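Local coordinates for protein beta-N-acetylhexosaminidase (Thermotoga neapolitana, PDB 5BZA) that probably hydrolyses terminal non-reducing N-acetyl-D-hexosamine residues from N-acetyl-beta-D-hexosaminides, as a thermostable family 3 glycoside hydrolase, at residues B[161-166]-B[211-216]; B[171-176]-B[247-252]. All coordinates share one frame; numbering follows the deposited sequence.

Contact 1 of 2, residues B[161-166]-B[211-216]; sequences HFPGHG and VKYPAV. With CD (cadmium ion), chain N.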
loop_
_atom_site.group_PDB
_atom_site.type_symbol
_atom_site.label_atom_id
_atom_site.label_comp_id
_atom_site.label_asym_id
_atom_site.label_seq_id
_atom_site.Cartn_x
_atom_site.Cartn_y
_atom_site.Cartn_z
ATOM N N HIS B 161 22.210 5.988 13.098
ATOM C CA HIS B 161 22.265 5.816 14.543
ATOM C C HIS B 161 23.409 6.643 15.132
ATOM O O HIS B 161 24.586 6.353 14.887
ATOM C CB HIS B 161 22.464 4.335 14.934
ATOM C CG HIS B 161 21.715 3.346 14.081
ATOM N ND1 HIS B 161 22.067 3.051 12.778
ATOM C CD2 HIS B 161 20.655 2.557 14.374
ATOM C CE1 HIS B 161 21.248 2.135 12.301
ATOM N NE2 HIS B 161 20.375 1.835 13.239
ATOM N N PHE B 162 23.064 7.632 15.949
ATOM C CA PHE B 162 24.043 8.556 16.498
ATOM C C PHE B 162 25.073 7.833 17.400
ATOM O O PHE B 162 24.672 7.109 18.317
ATOM C CB PHE B 162 23.308 9.644 17.298
ATOM C CG PHE B 162 24.227 10.532 18.081
ATOM C CD1 PHE B 162 24.795 11.650 17.489
ATOM C CD2 PHE B 162 24.568 10.217 19.380
ATOM C CE1 PHE B 162 25.666 12.442 18.194
ATOM C CE2 PHE B 162 25.473 11.004 20.089
ATOM C CZ PHE B 162 26.004 12.112 19.498
ATOM N N PRO B 163 26.384 8.113 17.228
ATOM C CA PRO B 163 26.987 9.115 16.341
ATOM C C PRO B 163 27.431 8.541 14.980
ATOM O O PRO B 163 28.147 9.199 14.240
ATOM C CB PRO B 163 28.206 9.594 17.149
ATOM C CG PRO B 163 28.677 8.300 17.856
ATOM C CD PRO B 163 27.375 7.571 18.199
ATOM N N GLY B 164 27.053 7.317 14.671
ATOM C CA GLY B 164 27.406 6.763 13.383
ATOM C C GLY B 164 27.855 5.338 13.542
ATOM O O GLY B 164 28.836 5.073 14.262
ATOM N N HIS B 165 27.194 4.447 12.788
ATOM C CA HIS B 165 27.279 2.997 12.965
ATOM C C HIS B 165 28.064 2.360 11.803
ATOM O O HIS B 165 28.270 1.141 11.762
ATOM C CB HIS B 165 25.839 2.412 13.035
ATOM C CG HIS B 165 25.727 1.044 13.652
ATOM N ND1 HIS B 165 26.450 -0.050 13.212
ATOM C CD2 HIS B 165 24.930 0.585 14.651
ATOM C CE1 HIS B 165 26.123 -1.115 13.933
ATOM N NE2 HIS B 165 25.207 -0.755 14.820
ATOM N N GLY B 166 28.483 3.176 10.846
ATOM C CA GLY B 166 28.922 2.633 9.582
ATOM C C GLY B 166 30.269 1.931 9.579
ATOM O O GLY B 166 30.475 0.995 8.785
ATOM N N VAL B 211 26.802 1.103 20.094
ATOM C CA VAL B 211 28.130 0.834 19.603
ATOM C C VAL B 211 29.122 1.531 20.523
ATOM O O VAL B 211 28.881 2.663 20.964
ATOM C CB VAL B 211 28.326 1.315 18.136
ATOM C CG1 VAL B 211 29.831 1.339 17.753
ATOM C CG2 VAL B 211 27.461 0.485 17.167
ATOM N N LYS B 212 30.213 0.841 20.798
ATOM C CA LYS B 212 31.338 1.411 21.550
ATOM C C LYS B 212 32.362 2.117 20.653
ATOM O O LYS B 212 32.797 1.570 19.622
ATOM C CB LYS B 212 32.029 0.316 22.364
ATOM C CG LYS B 212 32.965 0.814 23.441
ATOM C CD LYS B 212 33.304 -0.321 24.401
ATOM C CE LYS B 212 33.554 -1.663 23.686
ATOM N NZ LYS B 212 33.944 -2.710 24.722
ATOM N N TYR B 213 32.737 3.335 21.075
ATOM C CA TYR B 213 33.762 4.136 20.419
ATOM C C TYR B 213 35.031 4.302 21.341
ATOM O O TYR B 213 35.244 5.339 21.964
ATOM C CB TYR B 213 33.156 5.488 20.044
ATOM C CG TYR B 213 31.935 5.314 19.170
ATOM C CD1 TYR B 213 30.687 5.029 19.728
ATOM C CD2 TYR B 213 32.036 5.394 17.787
ATOM C CE1 TYR B 213 29.561 4.840 18.915
ATOM C CE2 TYR B 213 30.916 5.226 16.974
ATOM C CZ TYR B 213 29.692 4.943 17.543
ATOM O OH TYR B 213 28.589 4.768 16.735
ATOM N N PRO B 214 35.876 3.262 21.400
ATOM C CA PRO B 214 36.977 3.208 22.390
ATOM C C PRO B 214 37.898 4.434 22.412
ATOM O O PRO B 214 38.275 4.798 23.506
ATOM C CB PRO B 214 37.759 1.960 21.983
ATOM C CG PRO B 214 36.775 1.111 21.315
ATOM C CD PRO B 214 35.786 2.028 20.605
ATOM N N ALA B 215 38.210 5.053 21.262
ATOM C CA ALA B 215 39.015 6.260 21.202
ATOM C C ALA B 215 38.328 7.424 21.893
ATOM O O ALA B 215 38.941 8.487 22.056
ATOM C CB ALA B 215 39.324 6.639 19.756
ATOM N N VAL B 216 37.076 7.233 22.332
ATOM C CA VAL B 216 36.286 8.330 22.876
ATOM C C VAL B 216 35.734 8.079 24.282
ATOM O O VAL B 216 35.689 9.019 25.102
ATOM C CB VAL B 216 35.038 8.668 21.930
ATOM C CG1 VAL B 216 34.197 9.811 22.495
ATOM C CG2 VAL B 216 35.466 8.980 20.479
HETATM CD CD CD N . 19.081 -0.366 14.173
#
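Tyr213 meets Pro163 and Gly164 with the far end of its ring, a clear case of one aromatic side chain serving both packing and polar contact. From CB, with CG anti to its own carbonyl carbon (chi1 -57°), the ring extends across to the 161-166 corner. CE1 lies 3.6 Å from Pro163 CD, and CZ is 3.5 Å from Pro163 CG, which sits over one face in a CH-pi contact. CE2 lies 3.4 Å from Gly164 O, at the ring edge. At the tip, OH donates to Gly164 O in a short bond of 2.5 Å, approaching from above the carbonyl plane, 58° out of it. Val211 CG1 lies over the opposite face, so the ring is held between a proline and a valine of its own segment, while Leu186 and Leu227 add cover from two helices. Gly164 has backbone angles that would drive any CB into the carbonyl O before it, and a cis peptide precedes Pro163; this tight corner presents the accepting oxygen. The other valine branch, CG2, is placed over the His165 ring, 3.6 Å from its centroid and 18° off the normal. His165 is further fixed by bonds from NE2 to Ser172 and from its backbone N to Asp117. Asp117 also takes a hydrogen bond from ND1 of His161, whose NE2 is 2.7 Å from a cadmium ion, a site to which Asp245 also belongs; the acidic partner would probably polarise that imidazole. His161 to Gly166 form the HFPGHG run of the family 3 hexosaminidase signature, lying at the C-terminal end of a parallel TIM-barrel strand beside a metal site.

Contact 2 of 2, residues B[171-176]-B[247-252]; sequences DSHYLL and MEMKAI. With CD (cadmium ion), chain O.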
loop_
_atom_site.group_PDB
_atom_site.type_symbol
_atom_site.label_atom_id
_atom_site.label_comp_id
_atom_site.label_asym_id
_atom_site.label_seq_id
_atom_site.Cartn_x
_atom_site.Cartn_y
_atom_site.Cartn_z
ATOM N N ASP B 171 27.335 -6.393 14.190
ATOM C CA ASP B 171 25.908 -6.130 14.300
ATOM C C ASP B 171 25.396 -6.084 15.752
ATOM O O ASP B 171 25.518 -7.073 16.470
ATOM C CB ASP B 171 25.191 -7.229 13.500
ATOM C CG ASP B 171 23.714 -6.992 13.362
ATOM O OD1 ASP B 171 23.062 -6.737 14.405
ATOM O OD2 ASP B 171 23.210 -7.088 12.206
ATOM N N SER B 172 24.748 -4.985 16.159
ATOM C CA SER B 172 24.299 -4.848 17.556
ATOM C C SER B 172 23.300 -5.913 18.018
ATOM O O SER B 172 23.099 -6.061 19.232
ATOM C CB SER B 172 23.631 -3.486 17.832
ATOM O OG SER B 172 24.277 -2.393 17.230
ATOM N N HIS B 173 22.637 -6.624 17.092
ATOM C CA HIS B 173 21.737 -7.701 17.525
ATOM C C HIS B 173 22.573 -8.898 18.034
ATOM O O HIS B 173 22.097 -9.696 18.851
ATOM C CB HIS B 173 20.765 -8.155 16.410
ATOM C CG HIS B 173 19.616 -7.211 16.154
ATOM N ND1 HIS B 173 19.731 -6.082 15.370
ATOM C CD2 HIS B 173 18.345 -7.205 16.629
ATOM C CE1 HIS B 173 18.573 -5.444 15.335
ATOM N NE2 HIS B 173 17.716 -6.101 16.096
ATOM N N TYR B 174 23.827 -9.005 17.579
ATOM C CA TYR B 174 24.662 -10.159 17.940
ATOM C C TYR B 174 25.697 -9.856 19.068
ATOM O O TYR B 174 25.863 -10.645 20.006
ATOM C CB TYR B 174 25.368 -10.694 16.684
ATOM C CG TYR B 174 24.381 -11.027 15.558
ATOM C CD1 TYR B 174 23.090 -11.488 15.843
ATOM C CD2 TYR B 174 24.744 -10.885 14.212
ATOM C CE1 TYR B 174 22.182 -11.782 14.824
ATOM C CE2 TYR B 174 23.838 -11.183 13.182
ATOM C CZ TYR B 174 22.558 -11.628 13.498
ATOM O OH TYR B 174 21.652 -11.922 12.494
ATOM N N LEU B 175 26.373 -8.711 18.996
ATOM C CA LEU B 175 27.346 -8.319 20.031
ATOM C C LEU B 175 27.463 -6.796 20.067
ATOM O O LEU B 175 26.792 -6.092 19.298
ATOM C CB LEU B 175 28.721 -8.963 19.792
ATOM C CG LEU B 175 29.201 -8.912 18.335
ATOM C CD1 LEU B 175 30.016 -7.671 18.097
ATOM C CD2 LEU B 175 30.041 -10.142 17.996
ATOM N N LEU B 176 28.294 -6.289 20.971
ATOM C CA LEU B 176 28.554 -4.863 21.036
ATOM C C LEU B 176 29.627 -4.537 19.996
ATOM O O LEU B 176 30.780 -4.909 20.164
ATOM C CB LEU B 176 28.995 -4.466 22.456
ATOM C CG LEU B 176 29.360 -3.000 22.732
ATOM C CD1 LEU B 176 28.159 -2.137 22.359
ATOM C CD2 LEU B 176 29.794 -2.781 24.214
ATOM N N MET B 247 16.598 -1.670 23.674
ATOM C CA MET B 247 17.484 -2.021 24.811
ATOM C C MET B 247 17.730 -3.508 24.971
ATOM O O MET B 247 18.726 -3.904 25.558
ATOM C CB MET B 247 16.903 -1.487 26.123
ATOM C CG MET B 247 17.057 -0.015 26.317
ATOM S SD MET B 247 18.781 0.544 26.412
ATOM C CE MET B 247 18.466 2.244 26.884
ATOM N N GLU B 248 16.805 -4.328 24.474
ATOM C CA GLU B 248 16.894 -5.772 24.643
ATOM C C GLU B 248 18.006 -6.314 23.762
ATOM O O GLU B 248 18.454 -7.425 23.968
ATOM C CB GLU B 248 15.565 -6.474 24.282
ATOM C CG GLU B 248 14.380 -6.103 25.193
ATOM C CD GLU B 248 13.540 -4.989 24.595
ATOM O OE1 GLU B 248 14.118 -4.181 23.826
ATOM O OE2 GLU B 248 12.304 -4.935 24.864
ATOM N N MET B 249 18.426 -5.557 22.759
ATOM C CA MET B 249 19.474 -6.054 21.891
ATOM C C MET B 249 20.758 -6.473 22.683
ATOM O O MET B 249 21.124 -5.880 23.703
ATOM C CB MET B 249 19.818 -5.029 20.827
ATOM C CG MET B 249 18.959 -5.103 19.578
ATOM S SD MET B 249 19.350 -3.787 18.381
ATOM C CE MET B 249 18.726 -2.434 19.235
ATOM N N LYS B 250 21.374 -7.546 22.209
ATOM C CA LYS B 250 22.432 -8.256 22.905
ATOM C C LYS B 250 23.596 -7.325 23.255
ATOM O O LYS B 250 24.176 -7.429 24.333
ATOM C CB LYS B 250 22.913 -9.404 22.016
ATOM C CG LYS B 250 22.299 -10.749 22.332
ATOM C CD LYS B 250 22.433 -11.711 21.139
ATOM C CE LYS B 250 21.729 -13.022 21.418
ATOM N NZ LYS B 250 22.135 -13.530 22.773
ATOM N N ALA B 251 23.907 -6.400 22.341
ATOM C CA ALA B 251 24.954 -5.411 22.559
ATOM C C ALA B 251 24.768 -4.730 23.901
ATOM O O ALA B 251 25.758 -4.443 24.602
ATOM C CB ALA B 251 24.973 -4.383 21.443
ATOM N N ILE B 252 23.514 -4.501 24.283
ATOM C CA ILE B 252 23.256 -3.973 25.613
ATOM C C ILE B 252 23.002 -5.100 26.608
ATOM O O ILE B 252 23.750 -5.269 27.596
ATOM C CB ILE B 252 22.061 -3.019 25.593
ATOM C CG1 ILE B 252 22.345 -1.898 24.588
ATOM C CG2 ILE B 252 21.764 -2.469 26.987
ATOM C CD1 ILE B 252 23.658 -1.084 24.874
HETATM CD CD CD O . 20.773 -6.588 13.062
HETATM O O HOH W 1 20.003 -8.975 20.195
#
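Met249, extended at chi2 (177°), carries its sulfur over one face of the His173 ring, SD standing 3.6 Å from the ring centroid and 15° off the normal, a Met-aromatic contact to which CG adds a CH-pi contact. His173 ND1 binds a cadmium ion at 2.6 Å, well out of the ring plane on the side away from the sulfur, and Asp171 grips the ion through both carboxylate oxygens. An alanine at Met249 lacks CG and SD, so a gap would probably open over that face and leave the imidazole less firmly set.

Among hydrogen bonds, Asp171 OD1 also accepts from His173 N at 2.7 Å, the N-H meeting the oxygen close to the line of its C-O bond. This is an Asx turn in the loop after strand 156-162 of the TIM barrel. Across the contact Ala251 N donates to Ser172 O at 3.2 Å, and a water donates to His173 O while accepting from Lys250 N.

Apolar packing centres on Ala251 CB, which lies 4.0 Å from Leu176 CD1 and equally far from Ser172 CB. The aliphatic part of Lys250 runs past the backbone, CD lying 3.1 Å from His173 O, before NZ turns to its salt bridge with Glu254.

Followed from the N terminus, the chain leaves strand 156-162 through 161-166 and, in the loop beyond, soon reaches 171-176; both segments then wait for later partners. Contact 1 closes first, when 211-216 arrives just after strand 205-208. Contact 2 closes next, when 247-252 follows strand 241-243. Since the order is 161-166, 171-176, 211-216, 247-252, the two closures cross. The three strands are neighbours in the parallel sheet of the barrel, so the end of strand 156-162 and the loop after it are tied to what follows the next two strands, a loop after 205-208 and the start of helix 250-253. The contacts also touch directly: Leu176 CD1 packs 3.9 Å from Lys212 N.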